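Long-range contact in ABC transporter substrate-binding protein-branched chain amino acid transport (Streptococcus pneumoniae, PDB 4GNR), which binds isoleucine and probably delivers branched-chain amino acids to an ABC transporter in the pneumococcal membrane: residues A[179-193]-A[208-221]. Sequence-based numbering, arbitrary orientation.
Sequences VAGDTDFQAALTKMK and EAGKIVNQARGMGI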
loop_
_atom_site.group_PDB
_atom_site.type_symbol
_atom_site.label_atom_id
_atom_site.label_comp_id
_atom_site.label_asym_id
_atom_site.label_seq_id
_atom_site.Cartn_x
_atom_site.Cartn_y
_atom_site.Cartn_z
ATOM N N VAL A 179 1.386 -19.400 -4.210
ATOM C CA VAL A 179 0.297 -18.604 -4.816
ATOM C C VAL A 179 -0.649 -18.088 -3.716
ATOM O O VAL A 179 -0.802 -18.734 -2.676
ATOM C CB VAL A 179 -0.509 -19.329 -5.892
ATOM C CG1 VAL A 179 0.389 -19.726 -7.049
ATOM C CG2 VAL A 179 -1.194 -20.514 -5.314
ATOM N N ALA A 180 -1.257 -16.930 -3.959
ATOM C CA ALA A 180 -2.205 -16.374 -3.000
ATOM C C ALA A 180 -3.258 -17.442 -2.698
ATOM O O ALA A 180 -3.756 -18.138 -3.586
ATOM C CB ALA A 180 -2.849 -15.110 -3.511
ATOM N N GLY A 181 -3.571 -17.555 -1.420
ATOM C CA GLY A 181 -4.543 -18.525 -0.921
ATOM C C GLY A 181 -3.880 -19.729 -0.270
ATOM O O GLY A 181 -4.503 -20.441 0.540
ATOM N N ASP A 182 -2.627 -19.977 -0.634
ATOM C CA ASP A 182 -1.899 -21.085 -0.029
ATOM C C ASP A 182 -1.749 -20.890 1.465
ATOM O O ASP A 182 -1.561 -19.770 1.938
ATOM C CB ASP A 182 -0.464 -21.225 -0.580
ATOM C CG ASP A 182 -0.390 -21.758 -2.001
ATOM O OD1 ASP A 182 -1.401 -22.241 -2.564
ATOM O OD2 ASP A 182 0.748 -21.745 -2.544
ATOM N N THR A 183 -1.765 -22.001 2.193
ATOM C CA THR A 183 -1.548 -21.946 3.642
ATOM C C THR A 183 -0.409 -22.905 4.088
ATOM O O THR A 183 0.019 -22.875 5.224
ATOM C CB THR A 183 -2.814 -22.213 4.441
ATOM O OG1 THR A 183 -3.166 -23.571 4.235
ATOM C CG2 THR A 183 -3.964 -21.260 4.037
ATOM N N ASP A 184 0.090 -23.730 3.165
ATOM C CA ASP A 184 1.164 -24.744 3.401
ATOM C C ASP A 184 2.363 -24.390 2.530
ATOM O O ASP A 184 2.242 -24.377 1.303
ATOM C CB ASP A 184 0.619 -26.149 3.061
ATOM C CG ASP A 184 1.646 -27.288 3.192
ATOM O OD1 ASP A 184 2.858 -27.073 3.278
ATOM O OD2 ASP A 184 1.212 -28.465 3.158
ATOM N N PHE A 185 3.504 -24.109 3.165
ATOM C CA PHE A 185 4.754 -23.725 2.470
ATOM C C PHE A 185 5.906 -24.681 2.819
ATOM O O PHE A 185 7.069 -24.388 2.587
ATOM C CB PHE A 185 5.101 -22.268 2.860
ATOM C CG PHE A 185 3.946 -21.314 2.598
ATOM C CD1 PHE A 185 3.760 -20.732 1.359
ATOM C CD2 PHE A 185 3.010 -21.037 3.598
ATOM C CE1 PHE A 185 2.647 -19.899 1.135
ATOM C CE2 PHE A 185 1.918 -20.212 3.365
ATOM C CZ PHE A 185 1.747 -19.657 2.137
ATOM N N GLN A 186 5.551 -25.836 3.351
ATOM C CA GLN A 186 6.540 -26.783 3.859
ATOM C C GLN A 186 7.560 -27.300 2.874
ATOM O O GLN A 186 8.760 -27.321 3.149
ATOM C CB GLN A 186 5.815 -27.958 4.546
ATOM C CG GLN A 186 5.013 -27.554 5.758
ATOM C CD GLN A 186 5.902 -27.126 6.899
ATOM O OE1 GLN A 186 6.633 -27.944 7.450
ATOM N NE2 GLN A 186 5.795 -25.878 7.310
ATOM N N ALA A 187 7.101 -27.725 1.713
ATOM C CA ALA A 187 8.028 -28.301 0.726
ATOM C C ALA A 187 9.089 -27.325 0.284
ATOM O O ALA A 187 10.280 -27.664 0.223
ATOM C CB ALA A 187 7.259 -28.849 -0.482
ATOM N N ALA A 188 8.667 -26.122 -0.070
ATOM C CA ALA A 188 9.622 -25.116 -0.519
ATOM C C ALA A 188 10.593 -24.738 0.580
ATOM O O ALA A 188 11.790 -24.600 0.350
ATOM C CB ALA A 188 8.905 -23.884 -1.051
ATOM N N LEU A 189 10.061 -24.505 1.777
ATOM C CA LEU A 189 10.903 -24.108 2.893
ATOM C C LEU A 189 11.928 -25.204 3.233
ATOM O O LEU A 189 13.087 -24.918 3.513
ATOM C CB LEU A 189 10.041 -23.691 4.085
ATOM C CG LEU A 189 9.282 -22.376 3.917
ATOM C CD1 LEU A 189 8.305 -22.200 5.062
ATOM C CD2 LEU A 189 10.260 -21.194 3.857
ATOM N N THR A 190 11.481 -26.454 3.204
ATOM C CA THR A 190 12.387 -27.589 3.479
ATOM C C THR A 190 13.532 -27.588 2.467
ATOM O O THR A 190 14.682 -27.827 2.801
ATOM C CB THR A 190 11.651 -28.914 3.469
ATOM O OG1 THR A 190 10.710 -28.891 4.549
ATOM C CG2 THR A 190 12.601 -30.100 3.639
ATOM N N LYS A 191 13.178 -27.346 1.209
ATOM C CA LYS A 191 14.151 -27.268 0.106
ATOM C C LYS A 191 15.179 -26.128 0.296
ATOM O O LYS A 191 16.339 -26.263 -0.115
ATOM C CB LYS A 191 13.445 -27.109 -1.233
ATOM C CG LYS A 191 14.426 -27.010 -2.376
ATOM C CD LYS A 191 13.736 -26.825 -3.686
ATOM C CE LYS A 191 14.743 -26.757 -4.800
ATOM N NZ LYS A 191 14.045 -26.586 -6.076
ATOM N N MET A 192 14.713 -24.986 0.816
ATOM C CA MET A 192 15.576 -23.819 1.101
ATOM C C MET A 192 16.533 -23.978 2.270
ATOM O O MET A 192 17.668 -23.557 2.195
ATOM C CB MET A 192 14.720 -22.590 1.444
ATOM C CG MET A 192 13.857 -22.158 0.335
ATOM S SD MET A 192 12.701 -20.946 0.920
ATOM C CE MET A 192 11.736 -20.929 -0.575
ATOM N N LYS A 193 16.055 -24.605 3.332
ATOM C CA LYS A 193 16.786 -24.757 4.594
ATOM C C LYS A 193 18.191 -25.343 4.551
ATOM O O LYS A 193 19.106 -24.938 5.284
ATOM C CB LYS A 193 15.929 -25.571 5.560
ATOM C CG LYS A 193 16.523 -25.692 6.930
ATOM C CD LYS A 193 15.621 -26.505 7.818
ATOM C CE LYS A 193 16.194 -26.707 9.202
ATOM N NZ LYS A 193 15.285 -27.558 10.020
ATOM N N GLU A 208 -0.153 -14.657 2.993
ATOM C CA GLU A 208 0.862 -15.630 2.648
ATOM C C GLU A 208 2.205 -15.316 3.332
ATOM O O GLU A 208 2.832 -16.202 3.921
ATOM C CB GLU A 208 1.054 -15.740 1.139
ATOM C CG GLU A 208 -0.160 -16.279 0.388
ATOM C CD GLU A 208 -1.365 -15.331 0.402
ATOM O OE1 GLU A 208 -1.189 -14.125 0.153
ATOM O OE2 GLU A 208 -2.496 -15.849 0.605
ATOM N N ALA A 209 2.654 -14.064 3.236
ATOM C CA ALA A 209 3.932 -13.723 3.815
ATOM C C ALA A 209 3.998 -14.014 5.310
ATOM O O ALA A 209 5.023 -14.498 5.784
ATOM C CB ALA A 209 4.276 -12.267 3.518
ATOM N N GLY A 210 2.942 -13.710 6.043
ATOM C CA GLY A 210 2.971 -13.971 7.478
ATOM C C GLY A 210 3.064 -15.463 7.782
ATOM O O GLY A 210 3.786 -15.895 8.690
ATOM N N LYS A 211 2.309 -16.271 7.037
ATOM C CA LYS A 211 2.367 -17.747 7.202
ATOM C C LYS A 211 3.754 -18.285 6.815
ATOM O O LYS A 211 4.262 -19.213 7.435
ATOM C CB LYS A 211 1.258 -18.413 6.399
ATOM C CG LYS A 211 -0.140 -18.112 6.919
ATOM C CD LYS A 211 -1.214 -18.792 6.084
ATOM C CE LYS A 211 -2.645 -18.438 6.498
ATOM N NZ LYS A 211 -2.975 -17.008 6.201
ATOM N N ILE A 212 4.360 -17.721 5.773
ATOM C CA ILE A 212 5.714 -18.111 5.349
ATOM C C ILE A 212 6.711 -17.834 6.488
ATOM O O ILE A 212 7.543 -18.684 6.810
ATOM C CB ILE A 212 6.110 -17.404 4.052
ATOM C CG1 ILE A 212 5.307 -17.988 2.877
ATOM C CG2 ILE A 212 7.620 -17.502 3.824
ATOM C CD1 ILE A 212 5.351 -17.147 1.632
ATOM N N VAL A 213 6.634 -16.645 7.080
ATOM C CA VAL A 213 7.518 -16.310 8.202
ATOM C C VAL A 213 7.306 -17.305 9.356
ATOM O O VAL A 213 8.247 -17.827 9.940
ATOM C CB VAL A 213 7.264 -14.870 8.671
ATOM C CG1 VAL A 213 7.974 -14.617 9.995
ATOM C CG2 VAL A 213 7.745 -13.902 7.583
ATOM N N ASN A 214 6.037 -17.562 9.628
ATOM C CA ASN A 214 5.643 -18.473 10.684
ATOM C C ASN A 214 6.261 -19.861 10.539
ATOM O O ASN A 214 6.797 -20.458 11.483
ATOM C CB ASN A 214 4.136 -18.635 10.649
ATOM C CG ASN A 214 3.664 -19.542 11.726
ATOM O OD1 ASN A 214 3.465 -20.717 11.478
ATOM N ND2 ASN A 214 3.664 -19.062 12.959
ATOM N N GLN A 215 6.106 -20.397 9.340
ATOM C CA GLN A 215 6.621 -21.726 9.011
ATOM C C GLN A 215 8.144 -21.777 8.868
ATOM O O GLN A 215 8.782 -22.768 9.260
ATOM C CB GLN A 215 5.906 -22.273 7.789
ATOM C CG GLN A 215 4.434 -22.558 8.094
ATOM C CD GLN A 215 3.597 -22.962 6.897
ATOM O OE1 GLN A 215 4.030 -23.737 6.050
ATOM N NE2 GLN A 215 2.352 -22.458 6.854
ATOM N N ALA A 216 8.734 -20.730 8.316
ATOM C CA ALA A 216 10.191 -20.677 8.147
ATOM C C ALA A 216 10.869 -20.682 9.505
ATOM O O ALA A 216 11.756 -21.500 9.781
ATOM C CB ALA A 216 10.605 -19.446 7.325
ATOM N N ARG A 217 10.446 -19.763 10.353
ATOM C CA ARG A 217 11.017 -19.660 11.696
ATOM C C ARG A 217 10.737 -20.947 12.477
ATOM O O ARG A 217 11.592 -21.441 13.217
ATOM C CB ARG A 217 10.428 -18.422 12.360
ATOM C CG ARG A 217 10.753 -17.103 11.633
ATOM C CD ARG A 217 12.132 -16.603 11.980
ATOM N NE ARG A 217 12.463 -15.320 11.310
ATOM C CZ ARG A 217 13.210 -15.153 10.211
ATOM N NH1 ARG A 217 13.722 -16.184 9.564
ATOM N NH2 ARG A 217 13.477 -13.933 9.786
ATOM N N GLY A 218 9.545 -21.513 12.282
ATOM C CA GLY A 218 9.175 -22.756 12.972
ATOM C C GLY A 218 10.111 -23.909 12.639
ATOM O O GLY A 218 10.370 -24.775 13.477
ATOM N N MET A 219 10.601 -23.957 11.411
ATOM C CA MET A 219 11.519 -25.025 11.042
ATOM C C MET A 219 12.996 -24.641 11.200
ATOM O O MET A 219 13.888 -25.341 10.716
ATOM C CB MET A 219 11.236 -25.648 9.691
ATOM C CG MET A 219 11.508 -24.745 8.557
ATOM S SD MET A 219 11.380 -25.588 6.943
ATOM C CE MET A 219 9.646 -25.985 6.924
ATOM N N GLY A 220 13.264 -23.550 11.903
ATOM C CA GLY A 220 14.656 -23.183 12.171
ATOM C C GLY A 220 15.391 -22.273 11.239
ATOM O O GLY A 220 16.613 -22.169 11.323
ATOM N N ILE A 221 14.665 -21.675 10.310
ATOM C CA ILE A 221 15.275 -20.702 9.393
ATOM C C ILE A 221 15.176 -19.360 10.113
ATOM O O ILE A 221 14.079 -18.851 10.342
ATOM C CB ILE A 221 14.548 -20.635 8.080
ATOM C CG1 ILE A 221 14.662 -21.969 7.344
ATOM C CG2 ILE A 221 15.122 -19.502 7.217
ATOM C CD1 ILE A 221 13.767 -22.066 6.125
HETATM O O HOH W 1 -2.917 -17.588 2.804
HETATM O O HOH W 2 7.265 -25.085 9.654
#
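The F185 ring has I212 CG1 over the centre of one face, a CH-pi contact 3.5 Å from the centroid, while the amide of Q215 lies at its edge, the two planes 49° apart. K211 CB approaches F185 CE2 obliquely. CG of Q215 stands beside the backbone N and the chain beyond is extended, which carries the amide across to the loop leading into helix 186-193, whose N-cap is F185. There three hydrogen bonds fix its rotation: NE2 donates to T183 O at 2.9 Å, within its own amide plane, and OE1 accepts from F185 N and Q186 NE2, which arrive from opposite faces. The bond from Q186 NE2 is nearly straight, 172°, and a water links the same nitrogen to Q215 O. E208 OE2 is met from above the carboxylate plane by G181 N (2.9 Å), in the type II turn 179-182, and a water joins it to D182 O. Farther along, L189 fits between Q215 CB, A216 and M219, whose CE lies 3.7 Å from L189 CB. The extended K193 donates from NZ to M219 O (2.7 Å), in the carbonyl plane, where a Schellman motif with G220 as C-prime ends helix 206-218. The two helices, crossing at -48°, follow strands 171-178 and 199-201, which flank strand 145-151 in the mixed sheet, and pack on one side of it: F185 rests on Y149, I212 on F178, and A216 on I225.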